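Local coordinates for surface presentation of antigens protein spaK (Salmonella typhimurium, PDB 2FM8), which acts as a type III secretion chaperone, storing invasion effectors such as SipA, SopA, SopE and SopE2 in the bacterial cytoplasm in a secretion-competent state, at residues A[4-17]-A[109-121]. Residues are numbered along the deposited sequence; the frame is centred on the assembly and turned at random.
Sequences LDIAELVRSALEVS and LSDGEKFSTALNG
Ala13 and Gly112 show how small residues let two helices cross closely: their CA atoms lie 4.3 Å apart where helix 6-17 passes residues 112-121, the first turns of helix 112-132. The axes of these short segments approach to 7.6 Å and cross at -78°. With no side chain on Gly112, backbone meets backbone, and Ala13 CA makes a CH...O contact with Gly112 O. The methyl of Ala13 is a knob in the hole formed by Gly112, Phe115, Ser116 and Leu119.

Apolar packing is reciprocal, for Phe115 is itself a knob among Ile6, Leu9, Val10 and Ala13. Its CG lies anti to the backbone N (chi1 -164°), which carries the ring across to helix 6-17. There Leu9 CD2 covers one ring face in a CH-pi contact, 4.0 Å from the ring centroid and displaced toward the rim, while the same methyl touches Leu109 CD2. Val10 CG2 reaches Phe115 CE2 at 3.8 Å. Farther along, the Val16 and Glu113 side chains cross at about a right angle, Val16 CG2 against Glu113 CG (3.9 Å).

A polar side-chain cluster lies at the C-terminal end of segment 4-17. Asn120 ND2 donates to Ser17 OG (3.0 Å, N-H...O 167°), which lies nearly in the amide plane of Asn120, and also to Ser116 O, whose other face receives Asn120 N. Two bonds thus fix the amide nitrogen, while Ser17 OG and Ser116 OG lie 2.7 Å apart. A second polar site marks the start of helix 112-132: the N-cap residue Asp111 accepts from Lys114 N through OD1, and a water joins Ser12 OG to Gly112 N.

The crossed pair packs on one antiparallel sheet: Ile6, Val10 and Leu119 touch strand 43-48, and Leu4, Ile6, Leu109 and Leu119 reach strand 51-57. Near Ser17 and Asn120, the chain of another protein hydrogen-bonds Asn120 OD1 through a polar side chain and packs on Leu14 and Leu119, so this helix crossing borders an intermolecular interface, consistent with a chaperone surface that holds a partner.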
ATOM      1  N   LEU A   4     -34.638   6.186  11.426  1.00 53.98           N
ATOM      2  CA  LEU A   4     -34.194   6.666  10.098  1.00 52.23           C
ATOM      3  C   LEU A   4     -34.682   5.772   8.966  1.00 50.34           C
ATOM      4  O   LEU A   4     -34.422   4.572   8.958  1.00 50.18           O
ATOM      5  CB  LEU A   4     -32.666   6.784   9.998  1.00 52.26           C
ATOM      6  CG  LEU A   4     -32.175   7.209   8.591  1.00 52.82           C
ATOM      7  CD1 LEU A   4     -32.502   8.664   8.310  1.00 52.73           C
ATOM      8  CD2 LEU A   4     -30.722   6.989   8.413  1.00 52.17           C
ATOM      9  N   ASP A   5     -35.365   6.365   7.995  1.00 48.08           N
ATOM     10  CA  ASP A   5     -35.838   5.617   6.848  1.00 46.71           C
ATOM     11  C   ASP A   5     -34.947   5.985   5.671  1.00 44.72           C
ATOM     12  O   ASP A   5     -35.088   7.061   5.091  1.00 43.96           O
ATOM     13  CB  ASP A   5     -37.304   5.947   6.572  1.00 46.74           C
ATOM     14  CG  ASP A   5     -37.934   5.030   5.528  1.00 47.72           C
ATOM     15  OD1 ASP A   5     -37.231   4.396   4.712  1.00 47.53           O
ATOM     16  OD2 ASP A   5     -39.164   4.941   5.529  1.00 51.63           O
ATOM     17  N   ILE A   6     -34.025   5.090   5.327  1.00 43.06           N
ATOM     18  CA  ILE A   6     -33.039   5.374   4.272  1.00 41.95           C
ATOM     19  C   ILE A   6     -33.673   5.501   2.863  1.00 40.44           C
ATOM     20  O   ILE A   6     -33.309   6.384   2.082  1.00 38.65           O
ATOM     21  CB  ILE A   6     -31.835   4.367   4.321  1.00 41.73           C
ATOM     22  CG1 ILE A   6     -30.684   4.846   3.430  1.00 42.15           C
ATOM     23  CG2 ILE A   6     -32.242   2.961   3.923  1.00 42.16           C
ATOM     24  CD1 ILE A   6     -30.116   6.182   3.824  1.00 41.71           C
ATOM     25  N   ALA A   7     -34.629   4.630   2.546  1.00 39.51           N
ATOM     26  CA  ALA A   7     -35.365   4.751   1.293  1.00 39.26           C
ATOM     27  C   ALA A   7     -35.995   6.145   1.171  1.00 38.17           C
ATOM     28  O   ALA A   7     -35.914   6.777   0.116  1.00 36.89           O
ATOM     29  CB  ALA A   7     -36.440   3.659   1.170  1.00 39.17           C
ATOM     30  N   GLU A   8     -36.592   6.644   2.246  1.00 37.66           N
ATOM     31  CA  GLU A   8     -37.266   7.933   2.144  1.00 38.22           C
ATOM     32  C   GLU A   8     -36.272   9.078   2.042  1.00 36.63           C
ATOM     33  O   GLU A   8     -36.526  10.069   1.333  1.00 34.69           O
ATOM     34  CB  GLU A   8     -38.283   8.161   3.261  1.00 39.13           C
ATOM     35  CG  GLU A   8     -39.634   7.450   3.031  1.00 44.67           C
ATOM     36  CD  GLU A   8     -40.160   7.459   1.551  1.00 51.53           C
ATOM     37  OE1 GLU A   8     -40.275   8.556   0.926  1.00 54.06           O
ATOM     38  OE2 GLU A   8     -40.458   6.346   1.030  1.00 53.04           O
ATOM     39  N   LEU A   9     -35.136   8.917   2.711  1.00 35.70           N
ATOM     40  CA  LEU A   9     -34.043   9.863   2.575  1.00 35.57           C
ATOM     41  C   LEU A   9     -33.514   9.926   1.130  1.00 35.01           C
ATOM     42  O   LEU A   9     -33.341  11.018   0.575  1.00 34.46           O
ATOM     43  CB  LEU A   9     -32.901   9.519   3.538  1.00 35.51           C
ATOM     44  CG  LEU A   9     -31.990  10.687   3.900  1.00 35.53           C
ATOM     45  CD1 LEU A   9     -32.798  11.833   4.514  1.00 35.14           C
ATOM     46  CD2 LEU A   9     -30.869  10.230   4.838  1.00 34.77           C
ATOM     47  N   VAL A  10     -33.258   8.754   0.546  1.00 34.34           N
ATOM     48  CA  VAL A  10     -32.745   8.644  -0.815  1.00 34.45           C
ATOM     49  C   VAL A  10     -33.764   9.238  -1.812  1.00 34.89           C
ATOM     50  O   VAL A  10     -33.410  10.013  -2.695  1.00 33.47           O
ATOM     51  CB  VAL A  10     -32.430   7.168  -1.151  1.00 33.59           C
ATOM     52  CG1 VAL A  10     -32.221   6.963  -2.641  1.00 33.53           C
ATOM     53  CG2 VAL A  10     -31.183   6.707  -0.382  1.00 34.22           C
ATOM     54  N   ARG A  11     -35.033   8.870  -1.649  1.00 35.44           N
ATOM     55  CA  ARG A  11     -36.094   9.330  -2.546  1.00 36.29           C
ATOM     56  C   ARG A  11     -36.149  10.879  -2.520  1.00 35.99           C
ATOM     57  O   ARG A  11     -36.201  11.558  -3.555  1.00 36.35           O
ATOM     58  CB  ARG A  11     -37.423   8.656  -2.143  1.00 35.67           C
ATOM     59  CG  ARG A  11     -38.597   9.070  -2.954  1.00 38.57           C
ATOM     60  CD  ARG A  11     -39.915   8.238  -2.663  1.00 40.70           C
ATOM     61  NE  ARG A  11     -39.971   7.019  -3.499  1.00 44.77           N
ATOM     62  CZ  ARG A  11     -39.701   5.769  -3.089  1.00 45.96           C
ATOM     63  NH1 ARG A  11     -39.388   5.500  -1.815  1.00 46.81           N
ATOM     64  NH2 ARG A  11     -39.765   4.767  -3.971  1.00 47.15           N
ATOM     65  N   SER A  12     -36.067  11.432  -1.327  1.00 35.47           N
ATOM     66  CA  SER A  12     -36.119  12.858  -1.151  1.00 35.15           C
ATOM     67  C   SER A  12     -34.907  13.581  -1.734  1.00 34.39           C
ATOM     68  O   SER A  12     -35.062  14.619  -2.384  1.00 34.65           O
ATOM     69  CB  SER A  12     -36.228  13.169   0.326  1.00 35.55           C
ATOM     70  OG  SER A  12     -36.492  14.537   0.477  1.00 38.63           O
ATOM     71  N   ALA A  13     -33.710  13.042  -1.505  1.00 33.10           N
ATOM     72  CA  ALA A  13     -32.489  13.611  -2.081  1.00 32.96           C
ATOM     73  C   ALA A  13     -32.497  13.632  -3.601  1.00 31.83           C
ATOM     74  O   ALA A  13     -32.010  14.587  -4.223  1.00 30.84           O
ATOM     75  CB  ALA A  13     -31.253  12.856  -1.588  1.00 32.90           C
ATOM     76  N   LEU A  14     -33.015  12.564  -4.192  1.00 31.55           N
ATOM     77  CA  LEU A  14     -33.052  12.441  -5.639  1.00 32.38           C
ATOM     78  C   LEU A  14     -34.064  13.399  -6.216  1.00 32.82           C
ATOM     79  O   LEU A  14     -33.848  13.932  -7.302  1.00 33.20           O
ATOM     80  CB  LEU A  14     -33.353  11.006  -6.067  1.00 32.36           C
ATOM     81  CG  LEU A  14     -32.266   9.982  -5.720  1.00 33.19           C
ATOM     82  CD1 LEU A  14     -32.791   8.595  -6.073  1.00 34.01           C
ATOM     83  CD2 LEU A  14     -30.935  10.260  -6.421  1.00 34.42           C
ATOM     84  N   GLU A  15     -35.139  13.658  -5.469  1.00 33.55           N
ATOM     85  CA  GLU A  15     -36.113  14.665  -5.853  1.00 33.85           C
ATOM     86  C   GLU A  15     -35.494  16.048  -5.821  1.00 32.93           C
ATOM     87  O   GLU A  15     -35.618  16.779  -6.797  1.00 31.63           O
ATOM     88  CB  GLU A  15     -37.343  14.631  -4.933  1.00 34.00           C
ATOM     89  CG  GLU A  15     -38.496  15.517  -5.433  1.00 36.57           C
ATOM     90  CD  GLU A  15     -39.754  15.371  -4.572  1.00 38.97           C
ATOM     91  OE1 GLU A  15     -39.619  15.048  -3.355  1.00 48.24           O
ATOM     92  OE2 GLU A  15     -40.869  15.570  -5.110  1.00 49.26           O
ATOM     93  N   VAL A  16     -34.821  16.397  -4.717  1.00 32.65           N
ATOM     94  CA  VAL A  16     -34.063  17.667  -4.639  1.00 33.38           C
ATOM     95  C   VAL A  16     -33.098  17.819  -5.856  1.00 33.16           C
ATOM     96  O   VAL A  16     -32.949  18.894  -6.421  1.00 32.79           O
ATOM     97  CB  VAL A  16     -33.219  17.765  -3.322  1.00 33.49           C
ATOM     98  CG1 VAL A  16     -32.233  18.972  -3.350  1.00 32.84           C
ATOM     99  CG2 VAL A  16     -34.122  17.842  -2.094  1.00 34.16           C
ATOM    100  N   SER A  17     -32.470  16.721  -6.253  1.00 33.33           N
ATOM    101  CA  SER A  17     -31.494  16.727  -7.353  1.00 33.79           C
ATOM    102  C   SER A  17     -32.146  16.884  -8.721  1.00 33.43           C
ATOM    103  O   SER A  17     -31.450  17.162  -9.690  1.00 32.58           O
ATOM    104  CB  SER A  17     -30.677  15.429  -7.344  1.00 32.94           C
ATOM    105  OG  SER A  17     -29.904  15.356  -6.171  1.00 33.91           O
ATOM    106  N   LEU A 109     -27.628  13.754   7.259  1.00 33.21           N
ATOM    107  CA  LEU A 109     -28.702  12.762   7.271  1.00 33.56           C
ATOM    108  C   LEU A 109     -30.028  13.349   7.758  1.00 33.74           C
ATOM    109  O   LEU A 109     -30.989  12.613   7.867  1.00 33.30           O
ATOM    110  CB  LEU A 109     -28.303  11.558   8.154  1.00 33.53           C
ATOM    111  CG  LEU A 109     -27.043  10.800   7.695  1.00 35.17           C
ATOM    112  CD1 LEU A 109     -26.551   9.803   8.716  1.00 35.32           C
ATOM    113  CD2 LEU A 109     -27.350  10.093   6.377  1.00 36.00           C
ATOM    114  N   SER A 110     -30.066  14.660   8.016  1.00 34.14           N
ATOM    115  CA  SER A 110     -31.198  15.325   8.674  1.00 35.22           C
ATOM    116  C   SER A 110     -32.398  15.555   7.757  1.00 35.24           C
ATOM    117  O   SER A 110     -33.525  15.558   8.206  1.00 35.28           O
ATOM    118  CB  SER A 110     -30.754  16.678   9.208  1.00 35.83           C
ATOM    119  OG  SER A 110     -30.421  17.534   8.119  1.00 39.51           O
ATOM    120  N   ASP A 111     -32.137  15.749   6.467  1.00 35.27           N
ATOM    121  CA  ASP A 111     -33.192  15.969   5.490  1.00 35.07           C
ATOM    122  C   ASP A 111     -32.640  15.641   4.107  1.00 34.70           C
ATOM    123  O   ASP A 111     -31.432  15.337   3.963  1.00 34.72           O
ATOM    124  CB  ASP A 111     -33.706  17.423   5.577  1.00 34.78           C
ATOM    125  CG  ASP A 111     -32.594  18.430   5.482  1.00 38.27           C
ATOM    126  OD1 ASP A 111     -32.111  18.686   4.359  1.00 40.88           O
ATOM    127  OD2 ASP A 111     -32.146  18.933   6.545  1.00 44.03           O
ATOM    128  N   GLY A 112     -33.518  15.688   3.111  1.00 33.67           N
ATOM    129  CA  GLY A 112     -33.190  15.356   1.741  1.00 34.14           C
ATOM    130  C   GLY A 112     -32.236  16.329   1.074  1.00 34.06           C
ATOM    131  O   GLY A 112     -31.422  15.921   0.241  1.00 32.48           O
ATOM    132  N   GLU A 113     -32.319  17.609   1.434  1.00 34.26           N
ATOM    133  CA  GLU A 113     -31.402  18.593   0.859  1.00 35.47           C
ATOM    134  C   GLU A 113     -29.970  18.310   1.301  1.00 34.68           C
ATOM    135  O   GLU A 113     -29.044  18.360   0.483  1.00 35.14           O
ATOM    136  CB  GLU A 113     -31.793  20.025   1.216  1.00 35.74           C
ATOM    137  CG  GLU A 113     -33.031  20.502   0.469  1.00 39.02           C
ATOM    138  CD  GLU A 113     -33.507  21.888   0.906  1.00 40.82           C
ATOM    139  OE1 GLU A 113     -34.491  22.373   0.284  1.00 49.69           O
ATOM    140  OE2 GLU A 113     -32.919  22.492   1.858  1.00 48.08           O
ATOM    141  N   LYS A 114     -29.807  18.027   2.592  1.00 33.77           N
ATOM    142  CA  LYS A 114     -28.523  17.669   3.165  1.00 33.24           C
ATOM    143  C   LYS A 114     -27.998  16.325   2.581  1.00 32.93           C
ATOM    144  O   LYS A 114     -26.821  16.226   2.206  1.00 32.60           O
ATOM    145  CB  LYS A 114     -28.595  17.625   4.701  1.00 33.35           C
ATOM    146  CG  LYS A 114     -28.393  19.006   5.434  1.00 33.94           C
ATOM    147  CD  LYS A 114     -26.924  19.436   5.479  1.00 35.73           C
ATOM    148  CE  LYS A 114     -26.674  20.832   6.166  1.00 35.94           C
ATOM    149  NZ  LYS A 114     -25.184  21.114   6.453  1.00 34.29           N
ATOM    150  N   PHE A 115     -28.863  15.313   2.480  1.00 31.20           N
ATOM    151  CA  PHE A 115     -28.404  14.049   1.936  1.00 31.07           C
ATOM    152  C   PHE A 115     -28.065  14.165   0.443  1.00 30.25           C
ATOM    153  O   PHE A 115     -27.156  13.502  -0.026  1.00 28.83           O
ATOM    154  CB  PHE A 115     -29.384  12.907   2.210  1.00 30.41           C
ATOM    155  CG  PHE A 115     -28.782  11.543   2.005  1.00 30.25           C
ATOM    156  CD1 PHE A 115     -27.649  11.157   2.710  1.00 29.47           C
ATOM    157  CD2 PHE A 115     -29.324  10.656   1.065  1.00 30.88           C
ATOM    158  CE1 PHE A 115     -27.074   9.912   2.519  1.00 29.58           C
ATOM    159  CE2 PHE A 115     -28.767   9.402   0.863  1.00 29.75           C
ATOM    160  CZ  PHE A 115     -27.629   9.027   1.576  1.00 31.13           C
ATOM    161  N   SER A 116     -28.806  15.006  -0.277  1.00 29.96           N
ATOM    162  CA  SER A 116     -28.531  15.317  -1.676  1.00 29.93           C
ATOM    163  C   SER A 116     -27.145  15.905  -1.849  1.00 29.47           C
ATOM    164  O   SER A 116     -26.466  15.571  -2.786  1.00 29.13           O
ATOM    165  CB  SER A 116     -29.585  16.276  -2.245  1.00 29.89           C
ATOM    166  OG  SER A 116     -29.492  16.396  -3.660  1.00 30.86           O
ATOM    167  N   THR A 117     -26.726  16.764  -0.926  1.00 29.90           N
ATOM    168  CA  THR A 117     -25.369  17.310  -0.949  1.00 30.18           C
ATOM    169  C   THR A 117     -24.327  16.194  -0.862  1.00 30.49           C
ATOM    170  O   THR A 117     -23.331  16.199  -1.601  1.00 30.11           O
ATOM    171  CB  THR A 117     -25.167  18.327   0.191  1.00 30.15           C
ATOM    172  OG1 THR A 117     -25.998  19.480  -0.064  1.00 31.25           O
ATOM    173  CG2 THR A 117     -23.702  18.752   0.331  1.00 30.84           C
ATOM    174  N   ALA A 118     -24.565  15.241   0.040  1.00 30.07           N
ATOM    175  CA  ALA A 118     -23.685  14.098   0.174  1.00 29.72           C
ATOM    176  C   ALA A 118     -23.680  13.226  -1.086  1.00 29.63           C
ATOM    177  O   ALA A 118     -22.622  12.795  -1.517  1.00 27.39           O
ATOM    178  CB  ALA A 118     -24.086  13.245   1.394  1.00 29.73           C
ATOM    179  N   LEU A 119     -24.855  12.926  -1.647  1.00 29.07           N
ATOM    180  CA  LEU A 119     -24.908  12.057  -2.824  1.00 29.67           C
ATOM    181  C   LEU A 119     -24.280  12.678  -4.072  1.00 28.96           C
ATOM    182  O   LEU A 119     -23.609  11.991  -4.843  1.00 28.15           O
ATOM    183  CB  LEU A 119     -26.350  11.650  -3.182  1.00 30.44           C
ATOM    184  CG  LEU A 119     -27.059  10.588  -2.350  1.00 32.34           C
ATOM    185  CD1 LEU A 119     -28.536  10.412  -2.856  1.00 33.54           C
ATOM    186  CD2 LEU A 119     -26.339   9.292  -2.391  1.00 34.46           C
ATOM    187  N   ASN A 120     -24.539  13.965  -4.295  1.00 28.92           N
ATOM    188  CA  ASN A 120     -23.985  14.660  -5.452  1.00 28.71           C
ATOM    189  C   ASN A 120     -22.484  14.867  -5.289  1.00 29.13           C
ATOM    190  O   ASN A 120     -21.725  14.784  -6.260  1.00 29.01           O
ATOM    191  CB  ASN A 120     -24.702  15.989  -5.644  1.00 28.79           C
ATOM    192  CG  ASN A 120     -26.088  15.813  -6.250  1.00 29.23           C
ATOM    193  OD1 ASN A 120     -26.220  15.478  -7.433  1.00 28.82           O
ATOM    194  ND2 ASN A 120     -27.114  16.017  -5.449  1.00 27.45           N
ATOM    195  N   GLY A 121     -22.062  15.123  -4.050  1.00 28.71           N
ATOM    196  CA  GLY A 121     -20.653  15.231  -3.739  1.00 29.20           C
ATOM    197  C   GLY A 121     -19.932  13.909  -3.988  1.00 28.82           C
ATOM    198  O   GLY A 121     -18.855  13.876  -4.582  1.00 29.99           O
TER
HETATM  199  O   HOH W   1     -36.324  15.245   3.640  1.00 58.10           O